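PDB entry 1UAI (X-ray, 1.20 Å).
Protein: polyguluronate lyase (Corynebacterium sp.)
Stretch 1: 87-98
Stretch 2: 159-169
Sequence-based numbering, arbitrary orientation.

Stretch 1, residues 87-98: SWSATSGTHTMV
Stretch 2 159-169: EGKFVVSGGKI

Antiparallel β pairing fixes more than the backbone: by alternating the side chains between two faces, it sets which neighbours each side chain meets. Polyguluronate lyase offers a compact example. Residues 95-98 run against 159-165 with their axes 4.7 Å apart and their directions opposed at 180°. His95 pairs with Val164 and Met97 with Phe162 as hydrogen-bonded pairs, CA to CA 5.0 and 5.3 Å; Thr96 with Val163 and Val98 with Lys161 are the narrower non-hydrogen-bonded pairs, at 4.6 and 4.5 Å. Phi lies between -150° and -114° and psi between 117° and 140° across these eight residues. His95 N donates to Val164 O (2.9 Å) and Val164 N to His95 O (2.8 Å); Met97 N to Phe162 O and Phe162 N to Met97 O are both 3.0 Å. Between these rungs the CA-H groups also approach carbonyls, as in Thr96 CA to Phe162 O, 3.2 Å.

The face carrying His95, Met97, Phe162 and Val164 is buried. Met97 is extended through chi1 174° (t) and chi2 166° (t), then turns at chi3 67° (p), bringing its CE 3.7 Å from CD2 of Phe162, near the plane of the ring and at its edge. Phe162 itself takes chi1 -72° (m), chi2 -68°. In Val164, chi1 -172° (t), CG1 lies 3.8 Å from Ala90 CB and, at 4.0 Å, also near Trp88 CZ3; CG2 comes to 3.8 Å from the same CZ3. The chi1 of 39° (p) and chi2 of -92° of Trp88 carry the indole to this valine.

The opposite face, with Thr96, Val98, Lys161 and Val163, is partly exposed. Val98 (t, 176°) sets CG2 3.7 Å from Lys161 CD and CG1 4.1 Å from Glu159 CG. Lys161 runs t, t, p, t; its aliphatic portion packs against the neighbouring strand while its end leads away. Thr96 (m, -51°) places CG2 4.1 Å from Val163 CG2, with Val163 at t (178°).

Beyond the ladder, Ser165 to Lys168 form a type I' turn, closed by Ser165 N to Lys168 O (3.1 Å) and Lys168 N to Ser165 O (3.0 Å). Gly166 (55°/33°) and Gly167 (72°/21°) occupy its corners, where positive phi favours glycine. Gly167 N donates to Ala90 O at 2.7 Å, tying the turn to the loop that contains Ala90. A water joins them again, donating to Gly93 O and accepting from Gly166 N, each 2.8 Å from the water O. Gly93 adopts 84°/178°, angles that would jam a CB against the preceding carbonyl.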

ATOM      1  N   SER A  87       2.487  10.051  12.534  1.00  6.39           N
ATOM      2  CA  SER A  87       3.428  11.046  12.045  1.00  7.21           C
ATOM      3  C   SER A  87       4.713  10.859  12.837  1.00  7.16           C
ATOM      4  O   SER A  87       4.749  11.128  14.038  1.00  9.70           O
ATOM      5  CB  SER A  87       2.876  12.452  12.277  1.00  8.40           C
ATOM      6  OG  SER A  87       3.821  13.433  11.887  1.00 10.51           O
ATOM      7  N   TRP A  88       5.770  10.391  12.182  1.00  6.41           N
ATOM      8  CA  TRP A  88       7.021  10.178  12.889  1.00  5.74           C
ATOM      9  C   TRP A  88       8.256  10.721  12.185  1.00  5.74           C
ATOM     10  O   TRP A  88       8.264  10.973  10.975  1.00  6.10           O
ATOM     11  CB  TRP A  88       7.212   8.689  13.223  1.00  6.54           C
ATOM     12  CG  TRP A  88       6.770   7.738  12.153  1.00  5.56           C
ATOM     13  CD1 TRP A  88       5.536   7.164  12.022  1.00  6.47           C
ATOM     14  CD2 TRP A  88       7.553   7.259  11.053  1.00  5.85           C
ATOM     15  NE1 TRP A  88       5.504   6.356  10.912  1.00  5.42           N
ATOM     16  CE2 TRP A  88       6.727   6.397  10.297  1.00  5.20           C
ATOM     17  CE3 TRP A  88       8.873   7.475  10.632  1.00  6.66           C
ATOM     18  CZ2 TRP A  88       7.176   5.751   9.141  1.00  5.37           C
ATOM     19  CZ3 TRP A  88       9.320   6.831   9.481  1.00  5.56           C
ATOM     20  CH2 TRP A  88       8.471   5.979   8.749  1.00  5.88           C
ATOM     21  N   SER A  89       9.301  10.896  12.984  1.00  6.88           N
ATOM     22  CA  SER A  89      10.579  11.432  12.546  1.00  7.15           C
ATOM     23  C   SER A  89      11.498  10.401  11.912  1.00  6.82           C
ATOM     24  O   SER A  89      11.465   9.225  12.263  1.00  7.98           O
ATOM     25  CB  SER A  89      11.287  12.061  13.748  1.00  8.69           C
ATOM     26  OG  SER A  89      12.638  12.364  13.456  1.00  9.24           O
ATOM     27  N   ALA A  90      12.327  10.852  10.978  1.00  7.35           N
ATOM     28  CA  ALA A  90      13.281   9.972  10.321  1.00  7.11           C
ATOM     29  C   ALA A  90      14.649  10.095  10.996  1.00  8.16           C
ATOM     30  O   ALA A  90      15.541   9.286  10.751  1.00  8.59           O
ATOM     31  CB  ALA A  90      13.395  10.328   8.840  1.00  8.21           C
ATOM     32  N   THR A  91      14.801  11.103  11.856  1.00  8.32           N
ATOM     33  CA  THR A  91      16.065  11.352  12.552  1.00  9.19           C
ATOM     34  C   THR A  91      16.038  11.042  14.049  1.00  9.40           C
ATOM     35  O   THR A  91      17.053  11.171  14.737  1.00 11.40           O
ATOM     36  CB  THR A  91      16.507  12.817  12.379  1.00  9.82           C
ATOM     37  OG1 THR A  91      15.478  13.687  12.864  1.00  9.27           O
ATOM     38  CG2 THR A  91      16.776  13.124  10.915  1.00 11.43           C
ATOM     39  N   SER A  92      14.875  10.646  14.549  1.00  8.48           N
ATOM     40  CA  SER A  92      14.712  10.301  15.955  1.00  8.85           C
ATOM     41  C   SER A  92      13.914   9.012  16.020  1.00  8.37           C
ATOM     42  O   SER A  92      12.865   8.910  15.391  1.00  9.00           O
ATOM     43  CB  SER A  92      13.953  11.409  16.694  1.00  9.32           C
ATOM     44  OG  SER A  92      13.513  10.980  17.976  1.00  9.81           O
ATOM     45  N   GLY A  93      14.416   8.031  16.767  1.00  7.70           N
ATOM     46  CA  GLY A  93      13.717   6.766  16.900  1.00  7.98           C
ATOM     47  C   GLY A  93      13.979   5.773  15.784  1.00  7.41           C
ATOM     48  O   GLY A  93      14.710   6.059  14.834  1.00  8.02           O
ATOM     49  N   THR A  94      13.373   4.598  15.915  1.00  6.40           N
ATOM     50  CA  THR A  94      13.507   3.523  14.940  1.00  6.01           C
ATOM     51  C   THR A  94      12.090   3.141  14.529  1.00  5.76           C
ATOM     52  O   THR A  94      11.279   2.730  15.361  1.00  6.38           O
ATOM     53  CB  THR A  94      14.236   2.316  15.555  1.00  7.30           C
ATOM     54  OG1 THR A  94      15.528   2.734  16.016  1.00  9.91           O
ATOM     55  CG2 THR A  94      14.409   1.208  14.528  1.00  9.29           C
ATOM     56  N   HIS A  95      11.810   3.274  13.237  1.00  5.64           N
ATOM     57  CA  HIS A  95      10.481   3.022  12.698  1.00  5.10           C
ATOM     58  C   HIS A  95      10.512   1.915  11.671  1.00  4.61           C
ATOM     59  O   HIS A  95      11.178   2.022  10.641  1.00  4.93           O
ATOM     60  CB  HIS A  95       9.972   4.337  12.133  1.00  6.26           C
ATOM     61  CG  HIS A  95      10.157   5.471  13.090  1.00  6.91           C
ATOM     62  ND1 HIS A  95      11.269   6.284  13.086  1.00  8.85           N
ATOM     63  CD2 HIS A  95       9.437   5.826  14.179  1.00  6.55           C
ATOM     64  CE1 HIS A  95      11.225   7.088  14.134  1.00  6.63           C
ATOM     65  NE2 HIS A  95      10.125   6.829  14.813  1.00  8.47           N
ATOM     66  N   THR A  96       9.764   0.857  11.958  1.00  4.37           N
ATOM     67  CA  THR A  96       9.765  -0.326  11.119  1.00  4.75           C
ATOM     68  C   THR A  96       8.407  -0.805  10.641  1.00  4.71           C
ATOM     69  O   THR A  96       7.428  -0.765  11.383  1.00  4.55           O
ATOM     70  CB  THR A  96      10.391  -1.514  11.900  1.00  5.08           C
ATOM     71  OG1 THR A  96      11.653  -1.118  12.449  1.00  5.76           O
ATOM     72  CG2 THR A  96      10.578  -2.725  11.005  1.00  6.36           C
ATOM     73  N   MET A  97       8.356  -1.242   9.385  1.00  4.67           N
ATOM     74  CA  MET A  97       7.154  -1.871   8.862  1.00  4.65           C
ATOM     75  C   MET A  97       7.610  -3.128   8.149  1.00  4.94           C
ATOM     76  O   MET A  97       8.459  -3.079   7.254  1.00  5.01           O
ATOM     77  CB  MET A  97       6.355  -1.019   7.870  1.00  4.95           C
ATOM     78  CG  MET A  97       5.199  -1.850   7.271  1.00  5.86           C
ATOM     79  SD  MET A  97       3.887  -0.989   6.386  1.00  5.29           S
ATOM     80  CE  MET A  97       4.794  -0.396   4.959  1.00  5.15           C
ATOM     81  N   VAL A  98       7.076  -4.259   8.590  1.00  4.54           N
ATOM     82  CA  VAL A  98       7.359  -5.542   7.969  1.00  5.74           C
ATOM     83  C   VAL A  98       6.030  -5.987   7.387  1.00  5.44           C
ATOM     84  O   VAL A  98       5.004  -5.956   8.069  1.00  6.34           O
ATOM     85  CB  VAL A  98       7.816  -6.604   8.988  1.00  8.04           C
ATOM     86  CG1 VAL A  98       7.995  -7.949   8.287  1.00 10.26           C
ATOM     87  CG2 VAL A  98       9.111  -6.173   9.646  1.00 10.07           C
ATOM     88  N   GLU A 159       8.407 -10.819   1.342  1.00  5.98           N
ATOM     89  CA  GLU A 159       8.421 -10.069   2.581  1.00  5.87           C
ATOM     90  C   GLU A 159       9.214  -8.790   2.371  1.00  5.76           C
ATOM     91  O   GLU A 159      10.388  -8.826   2.001  1.00  7.19           O
ATOM     92  CB  GLU A 159       9.049 -10.900   3.704  1.00  7.27           C
ATOM     93  CG  GLU A 159       9.040 -10.213   5.061  1.00 10.49           C
ATOM     94  CD  GLU A 159       9.453 -11.145   6.184  1.00 13.99           C
ATOM     95  OE1 GLU A 159       8.724 -12.124   6.443  1.00 18.98           O
ATOM     96  OE2 GLU A 159      10.507 -10.904   6.806  1.00 16.71           O
ATOM     97  N   GLY A 160       8.554  -7.658   2.580  1.00  5.40           N
ATOM     98  CA  GLY A 160       9.225  -6.384   2.436  1.00  5.39           C
ATOM     99  C   GLY A 160       9.395  -5.765   3.806  1.00  5.04           C
ATOM    100  O   GLY A 160       8.638  -6.063   4.732  1.00  4.84           O
ATOM    101  N   LYS A 161      10.405  -4.919   3.948  1.00  5.14           N
ATOM    102  CA  LYS A 161      10.628  -4.252   5.218  1.00  5.20           C
ATOM    103  C   LYS A 161      11.264  -2.888   5.041  1.00  4.82           C
ATOM    104  O   LYS A 161      12.178  -2.714   4.233  1.00  5.63           O
ATOM    105  CB  LYS A 161      11.519  -5.095   6.140  1.00  5.81           C
ATOM    106  CG  LYS A 161      11.762  -4.446   7.506  1.00  8.06           C
ATOM    107  CD  LYS A 161      12.481  -5.364   8.487  1.00 10.50           C
ATOM    108  CE  LYS A 161      13.915  -5.644   8.070  1.00 11.24           C
ATOM    109  NZ  LYS A 161      14.635  -6.449   9.098  1.00 12.79           N
ATOM    110  N   PHE A 162      10.745  -1.920   5.788  1.00  4.89           N
ATOM    111  CA  PHE A 162      11.282  -0.566   5.811  1.00  4.47           C
ATOM    112  C   PHE A 162      11.790  -0.366   7.235  1.00  4.85           C
ATOM    113  O   PHE A 162      11.077  -0.674   8.192  1.00  5.36           O
ATOM    114  CB  PHE A 162      10.199   0.498   5.615  1.00  5.16           C
ATOM    115  CG  PHE A 162       9.643   0.599   4.226  1.00  4.98           C
ATOM    116  CD1 PHE A 162      10.419   1.061   3.169  1.00  5.89           C
ATOM    117  CD2 PHE A 162       8.297   0.332   4.001  1.00  5.42           C
ATOM    118  CE1 PHE A 162       9.855   1.264   1.908  1.00  6.37           C
ATOM    119  CE2 PHE A 162       7.726   0.530   2.748  1.00  6.01           C
ATOM    120  CZ  PHE A 162       8.504   0.998   1.699  1.00  6.72           C
ATOM    121  N   VAL A 163      13.009   0.138   7.380  1.00  4.89           N
ATOM    122  CA  VAL A 163      13.546   0.452   8.701  1.00  5.95           C
ATOM    123  C   VAL A 163      14.090   1.867   8.573  1.00  5.14           C
ATOM    124  O   VAL A 163      15.002   2.119   7.782  1.00  5.89           O
ATOM    125  CB  VAL A 163      14.692  -0.488   9.137  1.00  6.03           C
ATOM    126  CG1 VAL A 163      15.217  -0.057  10.504  1.00  7.75           C
ATOM    127  CG2 VAL A 163      14.200  -1.921   9.207  1.00  6.95           C
ATOM    128  N   VAL A 164      13.506   2.792   9.326  1.00  5.32           N
ATOM    129  CA  VAL A 164      13.932   4.183   9.285  1.00  5.68           C
ATOM    130  C   VAL A 164      14.549   4.589  10.613  1.00  5.25           C
ATOM    131  O   VAL A 164      13.940   4.421  11.672  1.00  5.90           O
ATOM    132  CB  VAL A 164      12.747   5.132   8.990  1.00  5.64           C
ATOM    133  CG1 VAL A 164      13.265   6.546   8.756  1.00  6.45           C
ATOM    134  CG2 VAL A 164      11.965   4.638   7.786  1.00  6.04           C
ATOM    135  N   SER A 165      15.768   5.113  10.548  1.00  6.10           N
ATOM    136  CA  SER A 165      16.479   5.566  11.736  1.00  6.49           C
ATOM    137  C   SER A 165      17.720   6.341  11.312  1.00  6.93           C
ATOM    138  O   SER A 165      18.272   6.096  10.241  1.00  6.99           O
ATOM    139  CB  SER A 165      16.884   4.375  12.611  1.00  8.60           C
ATOM    140  OG  SER A 165      17.806   3.535  11.941  1.00 11.41           O
ATOM    141  N   GLY A 166      18.141   7.286  12.146  1.00  7.51           N
ATOM    142  CA  GLY A 166      19.330   8.068  11.852  1.00  8.39           C
ATOM    143  C   GLY A 166      19.354   8.784  10.513  1.00  8.31           C
ATOM    144  O   GLY A 166      20.421   8.950   9.916  1.00  8.97           O
ATOM    145  N   GLY A 167      18.189   9.213  10.041  1.00  7.97           N
ATOM    146  CA  GLY A 167      18.112   9.919   8.774  1.00  8.23           C
ATOM    147  C   GLY A 167      18.326   9.037   7.560  1.00  7.67           C
ATOM    148  O   GLY A 167      18.672   9.526   6.483  1.00  8.60           O
ATOM    149  N   LYS A 168      18.117   7.736   7.729  1.00  7.42           N
ATOM    150  CA  LYS A 168      18.294   6.787   6.637  1.00  7.97           C
ATOM    151  C   LYS A 168      17.146   5.789   6.590  1.00  7.04           C
ATOM    152  O   LYS A 168      16.625   5.379   7.625  1.00  8.37           O
ATOM    153  CB  LYS A 168      19.603   6.010   6.811  1.00 10.78           C
ATOM    154  CG  LYS A 168      20.859   6.864   6.856  1.00 15.36           C
ATOM    155  CD  LYS A 168      21.163   7.479   5.503  1.00 18.63           C
ATOM    156  CE  LYS A 168      22.485   8.228   5.530  1.00 21.10           C
ATOM    157  NZ  LYS A 168      22.838   8.801   4.203  1.00 22.83           N
ATOM    158  N   ILE A 169      16.762   5.401   5.378  1.00  6.18           N
ATOM    159  CA  ILE A 169      15.709   4.416   5.185  1.00  6.13           C
ATOM    160  C   ILE A 169      16.350   3.183   4.550  1.00  5.91           C
ATOM    161  O   ILE A 169      16.908   3.266   3.457  1.00  7.58           O
ATOM    162  CB  ILE A 169      14.605   4.922   4.229  1.00  6.45           C
ATOM    163  CG1 ILE A 169      13.967   6.203   4.775  1.00  6.62           C
ATOM    164  CG2 ILE A 169      13.553   3.832   4.041  1.00  6.29           C
ATOM    165  CD1 ILE A 169      12.990   6.856   3.808  1.00  6.74           C
TER
HETATM  166  O   HOH W   1      16.850   7.813  14.612  1.00  9.91           O